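Local coordinates for putative thioesterase (PDB 3HDU) that probably hydrolyses thioesters as a hotdog-fold enzyme of the 4HBT/PaaI thioesterase superfamily, at the interface of chains A and B and the interface of chains A and C. Numbering follows the deposited sequence. Chains: chain A/B/C, putative thioesterase.

Contact 1: the interface of chains A and B. Residues chain A 20, 24-26, 71-72, 154; chain B 57, 60-61.
B:Leu61 pushes its CD2 methyl among A:Met72, A:Ile24 and A:Phe26, and nearly all the touching across this patch is apolar. B:Leu61 CD2 lies 3.6 Å from SE of A:Met72, a selenomethionine, and 3.9 Å from CE2 of A:Phe26. A:Met72 is bent at chi2 and chi3 (-66° and -61°), which curls its CE methyl round to CD1 of B:Ile57, 3.5 Å away. B:Ile57 CD1 sits over one face of the A:Phe20 ring, 3.9 Å from the centroid, as a CH-pi contact. A:Phe20 CZ meets SE of B:Met60 at 3.8 Å.

The polar bonds stay within chain A. The A:Tyr154 hydroxyl OH lies within bonding distance of A:Asp71 backbone O (2.7 Å) and carboxylate OD1 (2.8 Å), and must share or alternate its one hydrogen between them. A:Asp71 is the likely catalytic carboxylate, making A:Tyr154 a second-shell residue that positions it. The phenol crosses B:Met60 at about a right angle, near its CG. A phenylalanine here would probably leave A:Asp71 O and OD1 without this hydroxyl, and the carboxylate less firmly held.

In the fold, B:Ile57 and the first turn of B's helix 58-85 pack against A's helices 7-22 and 58-85, the short 25-28 helical turn and strand 146-156.

Contact 2: the interface of chains A and B. Residues chain A 64-65, 67-68, 106, 110; chain B 64-65, 67-68, 106.
A:Ser67 and B:Ser67 face each other across the two-fold, their hydroxyl OG atoms 2.9 Å apart in a hydrogen bond of undecided direction. Each hydroxyl takes the crowded position between its own backbone N and carbonyl carbon (chi1 65° in A), which also turns it back along its own helix. There A:Ser67 OG donates to A:Gly64 O at 2.8 Å, tilted 35° from the carbonyl plane.

A:Ser68 takes another rotamer, OG anti to its carbonyl carbon (chi1 -66°), and A:Ser68 OG reaches A:Gly64 O from the opposite face of the carbonyl plane, at 3.1 Å. The glycine oxygen is thus gripped by two hydroxyls of its own helix, an arrangement repeated in chain B. Across the axis, B:Ser68 OG makes a further, weak bond to A:Gly64 O. With no side chain at A:Gly64, its CA comes within 3.9 Å of B:Ser68 CB, evidence of close helix approach.

Leucines flank the serines: A:Leu106 CD2 touches B:Ser67 CB at 3.5 Å. A:Tyr110 lies alongside B:Leu106, pointing the same way, with its hydroxyl OH 3.7 Å from the leucine CD2.

Together the paired 58-85 helices and the 105-110 strands build the two-fold centre of what is likely a hotdog dimer; pairing of the long helices and neighbouring strands is usual in the fold, while the serine cluster is a feature of this interface.

Contact 3: the interface of chains A and C. Residues chain A 111, 138, 146, 149; chain C 104, 131-132, 155.
This patch of the A-C interface is mainly apolar, sheet surface against sheet surface and adjoining loops; the interface is not an exact two-fold, and it joins chain C to chain A in the six-chain deposited assembly. Whether that hexamer forms in solution the structure alone does not show. A:Val149 and C:Met104, a selenomethionine, meet tip to tip, with CG2 of the valine 3.4 Å from the CE methyl. The C:Met104 chain runs extended beyond CG, carrying CE across to A:Leu111 as well, where it touches CD2. A:Leu111 turns its other methyl, CD1, to CD1 of C:Ile155, 3.4 Å away in a second tip-to-tip meeting.

With CG anti to the backbone N (chi1 -175°), the A:Leu146 side chain swings its CD2 to CG2 of C:Ile155, at 3.5 Å, and CG2 of C:Val132, at 3.6 Å. It crosses both side chains at about a right angle. C:Val132 CG2 also packs against A:Val149 CG1 at 3.6 Å, linking neighbouring apolar contacts.

At the polar edge, the extended A:Glu138 side chain slides past C:Val132 towards the backbone of chain C. Its OE2 receives a weak bond from C:Val132 N at 3.3 Å, while C:Lys131 N donates to OE1 at 2.9 Å with 166° at the hydrogen, approaching on the syn side, 23° out of the carboxylate plane.

Contact 1: the interface of chains A and B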
ATOM      1  N   PHE A  20     -28.485  -3.894  13.107  1.00 74.71           N
ATOM      2  CA  PHE A  20     -27.752  -2.616  12.982  1.00 74.87           C
ATOM      3  C   PHE A  20     -28.388  -1.377  13.646  1.00 75.14           C
ATOM      4  O   PHE A  20     -27.663  -0.576  14.251  1.00 75.12           O
ATOM      5  CB  PHE A  20     -27.429  -2.331  11.502  1.00 74.90           C
ATOM      6  CG  PHE A  20     -26.348  -3.221  10.939  1.00 75.01           C
ATOM      7  CD1 PHE A  20     -26.651  -4.488  10.428  1.00 75.03           C
ATOM      8  CD2 PHE A  20     -25.015  -2.799  10.935  1.00 74.89           C
ATOM      9  CE1 PHE A  20     -25.645  -5.321   9.911  1.00 75.00           C
ATOM     10  CE2 PHE A  20     -23.999  -3.623  10.420  1.00 75.05           C
ATOM     11  CZ  PHE A  20     -24.317  -4.888   9.908  1.00 74.98           C
ATOM     12  N   ILE A  24     -27.383  -2.700  18.338  1.00 79.82           N
ATOM     13  CA  ILE A  24     -26.044  -2.144  18.650  1.00 80.39           C
ATOM     14  C   ILE A  24     -26.157  -1.261  19.912  1.00 81.14           C
ATOM     15  O   ILE A  24     -27.006  -0.370  19.935  1.00 81.67           O
ATOM     16  CB  ILE A  24     -25.467  -1.280  17.491  1.00 80.36           C
ATOM     17  CG1 ILE A  24     -25.252  -2.125  16.234  1.00 80.43           C
ATOM     18  CG2 ILE A  24     -24.132  -0.628  17.888  1.00 80.27           C
ATOM     19  CD1 ILE A  24     -24.654  -1.350  15.063  1.00 80.28           C
ATOM     20  N   PRO A  25     -25.316  -1.496  20.952  1.00 81.72           N
ATOM     21  CA  PRO A  25     -25.427  -0.683  22.186  1.00 81.88           C
ATOM     22  C   PRO A  25     -24.831   0.733  22.069  1.00 82.09           C
ATOM     23  O   PRO A  25     -25.175   1.597  22.885  1.00 82.17           O
ATOM     24  CB  PRO A  25     -24.695  -1.523  23.233  1.00 81.91           C
ATOM     25  CG  PRO A  25     -23.710  -2.308  22.466  1.00 82.08           C
ATOM     26  CD  PRO A  25     -24.200  -2.457  21.047  1.00 81.92           C
ATOM     27  N   PHE A  26     -23.972   0.966  21.064  1.00 82.32           N
ATOM     28  CA  PHE A  26     -23.404   2.307  20.787  1.00 82.55           C
ATOM     29  C   PHE A  26     -24.443   3.311  20.209  1.00 82.15           C
ATOM     30  O   PHE A  26     -24.110   4.496  20.052  1.00 81.85           O
ATOM     31  CB  PHE A  26     -22.210   2.246  19.812  1.00 83.26           C
ATOM     32  CG  PHE A  26     -21.104   1.297  20.227  1.00 83.68           C
ATOM     33  CD1 PHE A  26     -20.465   1.436  21.468  1.00 83.93           C
ATOM     34  CD2 PHE A  26     -20.659   0.291  19.349  1.00 83.71           C
ATOM     35  CE1 PHE A  26     -19.418   0.558  21.848  1.00 83.90           C
ATOM     36  CE2 PHE A  26     -19.617  -0.587  19.717  1.00 83.74           C
ATOM     37  CZ  PHE A  26     -18.995  -0.451  20.968  1.00 83.60           C
ATOM     38  N   ASP A  71     -15.959   0.867   8.804  1.00 73.42           N
ATOM     39  CA  ASP A  71     -15.847  -0.554   9.150  1.00 73.75           C
ATOM     40  C   ASP A  71     -17.217  -1.238   9.248  1.00 74.23           C
ATOM     41  O   ASP A  71     -17.363  -2.386   8.818  1.00 74.61           O
ATOM     42  CB  ASP A  71     -15.079  -0.730  10.475  1.00 73.77           C
ATOM     43  CG  ASP A  71     -14.723  -2.188  10.769  1.00 74.05           C
ATOM     44  OD1 ASP A  71     -14.361  -2.929   9.834  1.00 74.12           O
ATOM     45  OD2 ASP A  71     -14.783  -2.592  11.948  1.00 74.52           O
HETATM   46  N   MSE A  72     -18.196  -0.539   9.831  1.00 74.52           N
HETATM   47  CA  MSE A  72     -19.572  -1.045   9.953  1.00 74.89           C
HETATM   48  C   MSE A  72     -20.266  -1.137   8.596  1.00 74.03           C
HETATM   49  O   MSE A  72     -20.941  -2.133   8.323  1.00 73.93           O
HETATM   50  CB  MSE A  72     -20.405  -0.171  10.902  1.00 76.30           C
HETATM   51  CG  MSE A  72     -20.001  -0.271  12.370  1.00 77.45           C
HETATM   52 SE   MSE A  72     -20.322  -2.021  13.144  0.75 79.47          SE
HETATM   53  CE  MSE A  72     -22.233  -2.128  12.903  1.00 79.05           C
ATOM     54  N   TYR A 154     -13.046  -7.986   4.669  1.00 71.48           N
ATOM     55  CA  TYR A 154     -13.735  -8.845   5.642  1.00 71.28           C
ATOM     56  C   TYR A 154     -13.525 -10.315   5.289  1.00 71.59           C
ATOM     57  O   TYR A 154     -13.470 -10.669   4.108  1.00 71.06           O
ATOM     58  CB  TYR A 154     -15.237  -8.535   5.707  1.00 71.21           C
ATOM     59  CG  TYR A 154     -15.584  -7.534   6.772  1.00 71.02           C
ATOM     60  CD1 TYR A 154     -15.527  -6.163   6.517  1.00 70.83           C
ATOM     61  CD2 TYR A 154     -15.939  -7.959   8.059  1.00 70.80           C
ATOM     62  CE1 TYR A 154     -15.832  -5.232   7.516  1.00 71.10           C
ATOM     63  CE2 TYR A 154     -16.241  -7.036   9.069  1.00 71.02           C
ATOM     64  CZ  TYR A 154     -16.190  -5.675   8.789  1.00 71.12           C
ATOM     65  OH  TYR A 154     -16.486  -4.760   9.768  1.00 71.27           O
TER
ATOM     66  N   ILE B  57     -23.343  -9.226  15.674  1.00 71.23           N
ATOM     67  CA  ILE B  57     -22.178  -8.670  14.956  1.00 71.03           C
ATOM     68  C   ILE B  57     -21.102  -8.215  15.957  1.00 71.31           C
ATOM     69  O   ILE B  57     -20.502  -7.151  15.812  1.00 70.91           O
ATOM     70  CB  ILE B  57     -22.593  -7.545  13.945  1.00 70.90           C
ATOM     71  CG1 ILE B  57     -23.380  -6.413  14.634  1.00 70.94           C
ATOM     72  CG2 ILE B  57     -23.407  -8.145  12.809  1.00 70.65           C
ATOM     73  CD1 ILE B  57     -23.685  -5.234  13.733  1.00 70.94           C
HETATM   74  N   MSE B  60     -17.573  -7.831  14.420  1.00 69.18           N
HETATM   75  CA  MSE B  60     -17.616  -6.639  13.577  1.00 68.20           C
HETATM   76  C   MSE B  60     -17.471  -5.370  14.419  1.00 69.23           C
HETATM   77  O   MSE B  60     -16.638  -4.524  14.102  1.00 70.02           O
HETATM   78  CB  MSE B  60     -18.929  -6.620  12.797  1.00 67.55           C
HETATM   79  CG  MSE B  60     -19.015  -5.625  11.679  1.00 66.76           C
HETATM   80 SE   MSE B  60     -20.699  -5.816  10.756  0.75 65.67          SE
HETATM   81  CE  MSE B  60     -20.452  -7.559   9.975  1.00 65.14           C
ATOM     82  N   LEU B  61     -18.269  -5.265  15.488  1.00 70.16           N
ATOM     83  CA  LEU B  61     -18.224  -4.125  16.431  1.00 70.68           C
ATOM     84  C   LEU B  61     -16.847  -3.943  17.084  1.00 71.48           C
ATOM     85  O   LEU B  61     -16.407  -2.808  17.274  1.00 71.59           O
ATOM     86  CB  LEU B  61     -19.317  -4.239  17.506  1.00 70.41           C
ATOM     87  CG  LEU B  61     -20.770  -4.026  17.052  1.00 70.34           C
ATOM     88  CD1 LEU B  61     -21.745  -4.429  18.150  1.00 69.81           C
ATOM     89  CD2 LEU B  61     -21.015  -2.587  16.615  1.00 69.99           C
TER

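Contact 2: the interface of chains A and B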
ATOM      1  N   GLY A  64     -11.703   8.334  14.951  1.00 72.82           N
ATOM      2  CA  GLY A  64     -12.156   7.026  15.435  1.00 72.67           C
ATOM      3  C   GLY A  64     -13.597   6.712  15.048  1.00 72.52           C
ATOM      4  O   GLY A  64     -13.903   5.571  14.683  1.00 73.00           O
ATOM      5  N   VAL A  65     -14.473   7.724  15.132  1.00 71.97           N
ATOM      6  CA  VAL A  65     -15.886   7.607  14.733  1.00 71.56           C
ATOM      7  C   VAL A  65     -16.003   7.285  13.239  1.00 71.54           C
ATOM      8  O   VAL A  65     -16.743   6.365  12.868  1.00 71.97           O
ATOM      9  CB  VAL A  65     -16.702   8.900  15.078  1.00 71.61           C
ATOM     10  CG1 VAL A  65     -18.093   8.874  14.459  1.00 71.42           C
ATOM     11  CG2 VAL A  65     -16.806   9.080  16.585  1.00 71.38           C
ATOM     12  N   SER A  67     -13.671   5.965  11.246  1.00 71.41           N
ATOM     13  CA  SER A  67     -13.102   4.629  11.009  1.00 71.48           C
ATOM     14  C   SER A  67     -14.093   3.522  11.391  1.00 71.79           C
ATOM     15  O   SER A  67     -14.179   2.522  10.680  1.00 72.32           O
ATOM     16  CB  SER A  67     -11.753   4.432  11.729  1.00 71.67           C
ATOM     17  OG  SER A  67     -11.870   4.470  13.146  1.00 71.47           O
ATOM     18  N   SER A  68     -14.839   3.711  12.488  1.00 71.79           N
ATOM     19  CA  SER A  68     -15.882   2.751  12.911  1.00 71.99           C
ATOM     20  C   SER A  68     -17.043   2.689  11.916  1.00 72.00           C
ATOM     21  O   SER A  68     -17.469   1.597  11.551  1.00 71.89           O
ATOM     22  CB  SER A  68     -16.430   3.085  14.293  1.00 72.43           C
ATOM     23  OG  SER A  68     -15.426   2.920  15.270  1.00 73.47           O
ATOM     24  N   LEU A 106      -8.206  -2.659   7.428  1.00 72.41           N
ATOM     25  CA  LEU A 106      -8.967  -1.401   7.372  1.00 72.55           C
ATOM     26  C   LEU A 106      -8.013  -0.264   6.989  1.00 72.86           C
ATOM     27  O   LEU A 106      -7.125   0.089   7.774  1.00 73.24           O
ATOM     28  CB  LEU A 106      -9.610  -1.100   8.729  1.00 72.34           C
ATOM     29  CG  LEU A 106     -10.347   0.235   8.910  1.00 72.43           C
ATOM     30  CD1 LEU A 106     -11.501   0.365   7.922  1.00 72.68           C
ATOM     31  CD2 LEU A 106     -10.862   0.360  10.326  1.00 72.58           C
ATOM     32  N   TYR A 110      -8.381  10.232   4.935  1.00 71.26           N
ATOM     33  CA  TYR A 110      -9.222  11.377   5.314  1.00 72.25           C
ATOM     34  C   TYR A 110      -8.871  12.628   4.504  1.00 73.88           C
ATOM     35  O   TYR A 110      -7.717  13.070   4.518  1.00 73.59           O
ATOM     36  CB  TYR A 110      -9.013  11.696   6.800  1.00 71.67           C
ATOM     37  CG  TYR A 110      -9.320  10.570   7.782  1.00 71.50           C
ATOM     38  CD1 TYR A 110      -8.451   9.474   7.932  1.00 71.51           C
ATOM     39  CD2 TYR A 110     -10.450  10.626   8.616  1.00 71.16           C
ATOM     40  CE1 TYR A 110      -8.718   8.449   8.853  1.00 71.52           C
ATOM     41  CE2 TYR A 110     -10.720   9.616   9.546  1.00 71.03           C
ATOM     42  CZ  TYR A 110      -9.851   8.526   9.658  1.00 71.51           C
ATOM     43  OH  TYR A 110     -10.095   7.518  10.558  1.00 71.50           O
TER
ATOM     44  N   GLY B  64     -14.272  -1.914  14.810  1.00 72.96           N
ATOM     45  CA  GLY B  64     -14.376  -0.458  14.955  1.00 72.69           C
ATOM     46  C   GLY B  64     -13.767   0.067  16.249  1.00 72.41           C
ATOM     47  O   GLY B  64     -13.143   1.129  16.243  1.00 72.82           O
ATOM     48  N   VAL B  65     -13.951  -0.671  17.349  1.00 71.79           N
ATOM     49  CA  VAL B  65     -13.377  -0.308  18.660  1.00 71.53           C
ATOM     50  C   VAL B  65     -11.840  -0.315  18.608  1.00 71.42           C
ATOM     51  O   VAL B  65     -11.203   0.595  19.131  1.00 71.56           O
ATOM     52  CB  VAL B  65     -13.906  -1.236  19.807  1.00 71.31           C
ATOM     53  CG1 VAL B  65     -13.185  -0.977  21.124  1.00 71.35           C
ATOM     54  CG2 VAL B  65     -15.406  -1.052  19.999  1.00 70.92           C
ATOM     55  N   SER B  67      -9.907  -0.009  15.821  1.00 71.69           N
ATOM     56  CA  SER B  67      -9.452   1.079  14.929  1.00 71.70           C
ATOM     57  C   SER B  67      -9.439   2.431  15.657  1.00 71.66           C
ATOM     58  O   SER B  67      -8.505   3.216  15.472  1.00 71.74           O
ATOM     59  CB  SER B  67     -10.317   1.184  13.662  1.00 71.82           C
ATOM     60  OG  SER B  67     -11.610   1.705  13.943  1.00 72.21           O
ATOM     61  N   SER B  68     -10.480   2.687  16.459  1.00 71.40           N
ATOM     62  CA  SER B  68     -10.585   3.906  17.281  1.00 71.54           C
ATOM     63  C   SER B  68      -9.504   3.954  18.349  1.00 71.41           C
ATOM     64  O   SER B  68      -8.933   5.015  18.583  1.00 70.85           O
ATOM     65  CB  SER B  68     -11.949   4.018  17.966  1.00 71.43           C
ATOM     66  OG  SER B  68     -12.971   4.193  17.013  1.00 71.86           O
ATOM     67  N   LEU B 106      -5.214   6.113   8.124  1.00 72.62           N
ATOM     68  CA  LEU B 106      -5.299   5.074   9.162  1.00 72.97           C
ATOM     69  C   LEU B 106      -5.325   3.709   8.473  1.00 73.22           C
ATOM     70  O   LEU B 106      -6.285   3.403   7.754  1.00 73.57           O
ATOM     71  CB  LEU B 106      -6.559   5.264  10.019  1.00 73.02           C
ATOM     72  CG  LEU B 106      -6.848   4.268  11.154  1.00 72.85           C
ATOM     73  CD1 LEU B 106      -5.772   4.302  12.204  1.00 73.05           C
ATOM     74  CD2 LEU B 106      -8.172   4.581  11.796  1.00 73.17           C
TER

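Contact 3: the interface of chains A and C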
ATOM      1  N   LEU A 111      -9.865  13.195   3.817  1.00 76.47           N
ATOM      2  CA  LEU A 111      -9.703  14.428   3.015  1.00 78.47           C
ATOM      3  C   LEU A 111      -9.818  15.698   3.848  1.00 80.47           C
ATOM      4  O   LEU A 111      -9.212  16.720   3.511  1.00 80.77           O
ATOM      5  CB  LEU A 111     -10.723  14.482   1.876  1.00 78.73           C
ATOM      6  CG  LEU A 111     -10.508  13.477   0.749  1.00 79.22           C
ATOM      7  CD1 LEU A 111     -11.675  13.534  -0.229  1.00 79.32           C
ATOM      8  CD2 LEU A 111      -9.187  13.756   0.028  1.00 79.27           C
ATOM      9  N   GLU A 138     -17.125   5.215   0.624  1.00 69.71           N
ATOM     10  CA  GLU A 138     -17.062   6.670   0.507  1.00 70.39           C
ATOM     11  C   GLU A 138     -17.913   7.234   1.632  1.00 70.35           C
ATOM     12  O   GLU A 138     -19.085   6.884   1.724  1.00 70.26           O
ATOM     13  CB  GLU A 138     -17.624   7.153  -0.827  1.00 70.66           C
ATOM     14  CG  GLU A 138     -16.899   6.642  -2.058  1.00 71.00           C
ATOM     15  CD  GLU A 138     -17.505   7.156  -3.358  1.00 71.29           C
ATOM     16  OE1 GLU A 138     -18.347   8.078  -3.329  1.00 71.67           O
ATOM     17  OE2 GLU A 138     -17.133   6.642  -4.431  1.00 72.32           O
ATOM     18  N   LEU A 146     -17.265  14.870   0.180  1.00 69.92           N
ATOM     19  CA  LEU A 146     -16.446  13.686   0.478  1.00 69.58           C
ATOM     20  C   LEU A 146     -15.412  14.018   1.557  1.00 69.45           C
ATOM     21  O   LEU A 146     -14.515  14.811   1.309  1.00 69.57           O
ATOM     22  CB  LEU A 146     -15.734  13.170  -0.786  1.00 69.31           C
ATOM     23  CG  LEU A 146     -14.936  11.861  -0.662  1.00 69.06           C
ATOM     24  CD1 LEU A 146     -15.878  10.682  -0.445  1.00 68.53           C
ATOM     25  CD2 LEU A 146     -14.085  11.642  -1.892  1.00 69.19           C
ATOM     26  N   VAL A 149     -12.426   8.214   2.468  1.00 68.90           N
ATOM     27  CA  VAL A 149     -12.596   7.036   1.597  1.00 68.88           C
ATOM     28  C   VAL A 149     -11.925   5.866   2.301  1.00 69.32           C
ATOM     29  O   VAL A 149     -10.917   6.058   3.000  1.00 69.43           O
ATOM     30  CB  VAL A 149     -12.017   7.228   0.161  1.00 68.81           C
ATOM     31  CG1 VAL A 149     -12.647   8.440  -0.507  1.00 68.53           C
ATOM     32  CG2 VAL A 149     -10.494   7.360   0.168  1.00 68.98           C
TER
HETATM   33  N   MSE C 104      -6.751  12.768  -5.949  1.00 71.00           N
HETATM   34  CA  MSE C 104      -6.702  12.464  -4.512  1.00 71.12           C
HETATM   35  C   MSE C 104      -5.469  11.638  -4.163  1.00 70.98           C
HETATM   36  O   MSE C 104      -4.829  11.895  -3.145  1.00 70.44           O
HETATM   37  CB  MSE C 104      -7.946  11.700  -4.073  1.00 71.17           C
HETATM   38  CG  MSE C 104      -7.974  11.426  -2.583  1.00 71.50           C
HETATM   39 SE   MSE C 104      -9.585  10.637  -1.995  0.75 71.96          SE
HETATM   40  CE  MSE C 104      -9.040  10.414  -0.099  1.00 71.56           C
ATOM     41  N   LYS C 131     -18.545   9.766  -5.687  1.00 75.65           N
ATOM     42  CA  LYS C 131     -17.550  10.842  -5.642  1.00 74.31           C
ATOM     43  C   LYS C 131     -16.131  10.474  -6.078  1.00 73.26           C
ATOM     44  O   LYS C 131     -15.386  11.375  -6.447  1.00 72.77           O
ATOM     45  CB  LYS C 131     -17.473  11.404  -4.213  1.00 74.40           C
ATOM     46  CG  LYS C 131     -18.759  12.033  -3.681  1.00 74.49           C
ATOM     47  CD  LYS C 131     -19.131  13.315  -4.408  1.00 74.53           C
ATOM     48  CE  LYS C 131     -20.387  13.905  -3.822  1.00 74.72           C
ATOM     49  NZ  LYS C 131     -20.758  15.205  -4.437  1.00 74.92           N
ATOM     50  N   VAL C 132     -15.757   9.189  -6.020  1.00 72.17           N
ATOM     51  CA  VAL C 132     -14.395   8.725  -6.354  1.00 71.06           C
ATOM     52  C   VAL C 132     -14.382   7.871  -7.625  1.00 70.42           C
ATOM     53  O   VAL C 132     -15.232   7.000  -7.781  1.00 70.41           O
ATOM     54  CB  VAL C 132     -13.799   7.868  -5.208  1.00 70.73           C
ATOM     55  CG1 VAL C 132     -12.351   7.502  -5.508  1.00 70.57           C
ATOM     56  CG2 VAL C 132     -13.889   8.598  -3.878  1.00 70.66           C
ATOM     57  N   ILE C 155     -11.426  12.805  -7.599  1.00 72.92           N
ATOM     58  CA  ILE C 155     -12.652  13.233  -6.909  1.00 73.32           C
ATOM     59  C   ILE C 155     -13.152  14.576  -7.443  1.00 73.62           C
ATOM     60  O   ILE C 155     -12.395  15.313  -8.082  1.00 73.57           O
ATOM     61  CB  ILE C 155     -12.467  13.309  -5.363  1.00 73.33           C
ATOM     62  CG1 ILE C 155     -11.399  14.345  -4.957  1.00 73.51           C
ATOM     63  CG2 ILE C 155     -12.101  11.935  -4.821  1.00 73.34           C
ATOM     64  CD1 ILE C 155     -11.200  14.480  -3.458  1.00 73.50           C
TER

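Contacts 1 and 2 are parts of one two-fold A-B interface, with their C-alpha centres about 12 Å apart. Both use helix 58-85 of each chain, so the one helix carries the serine cluster between the two stretches, 60-61 and 71-72, that make apolar packing in contact 1. Contact 3 is on a different surface of chain A; its C-alpha centre is about 17 Å from that of contact 2 and 23 Å from that of contact 1. Strand 146-156 serves contacts 1 and 3, while A:Tyr110 of contact 2 directly precedes A:Leu111 of contact 3. Chain A therefore meets B and C through separate surfaces, a geometry compatible with joining dimers into the deposited hexamer.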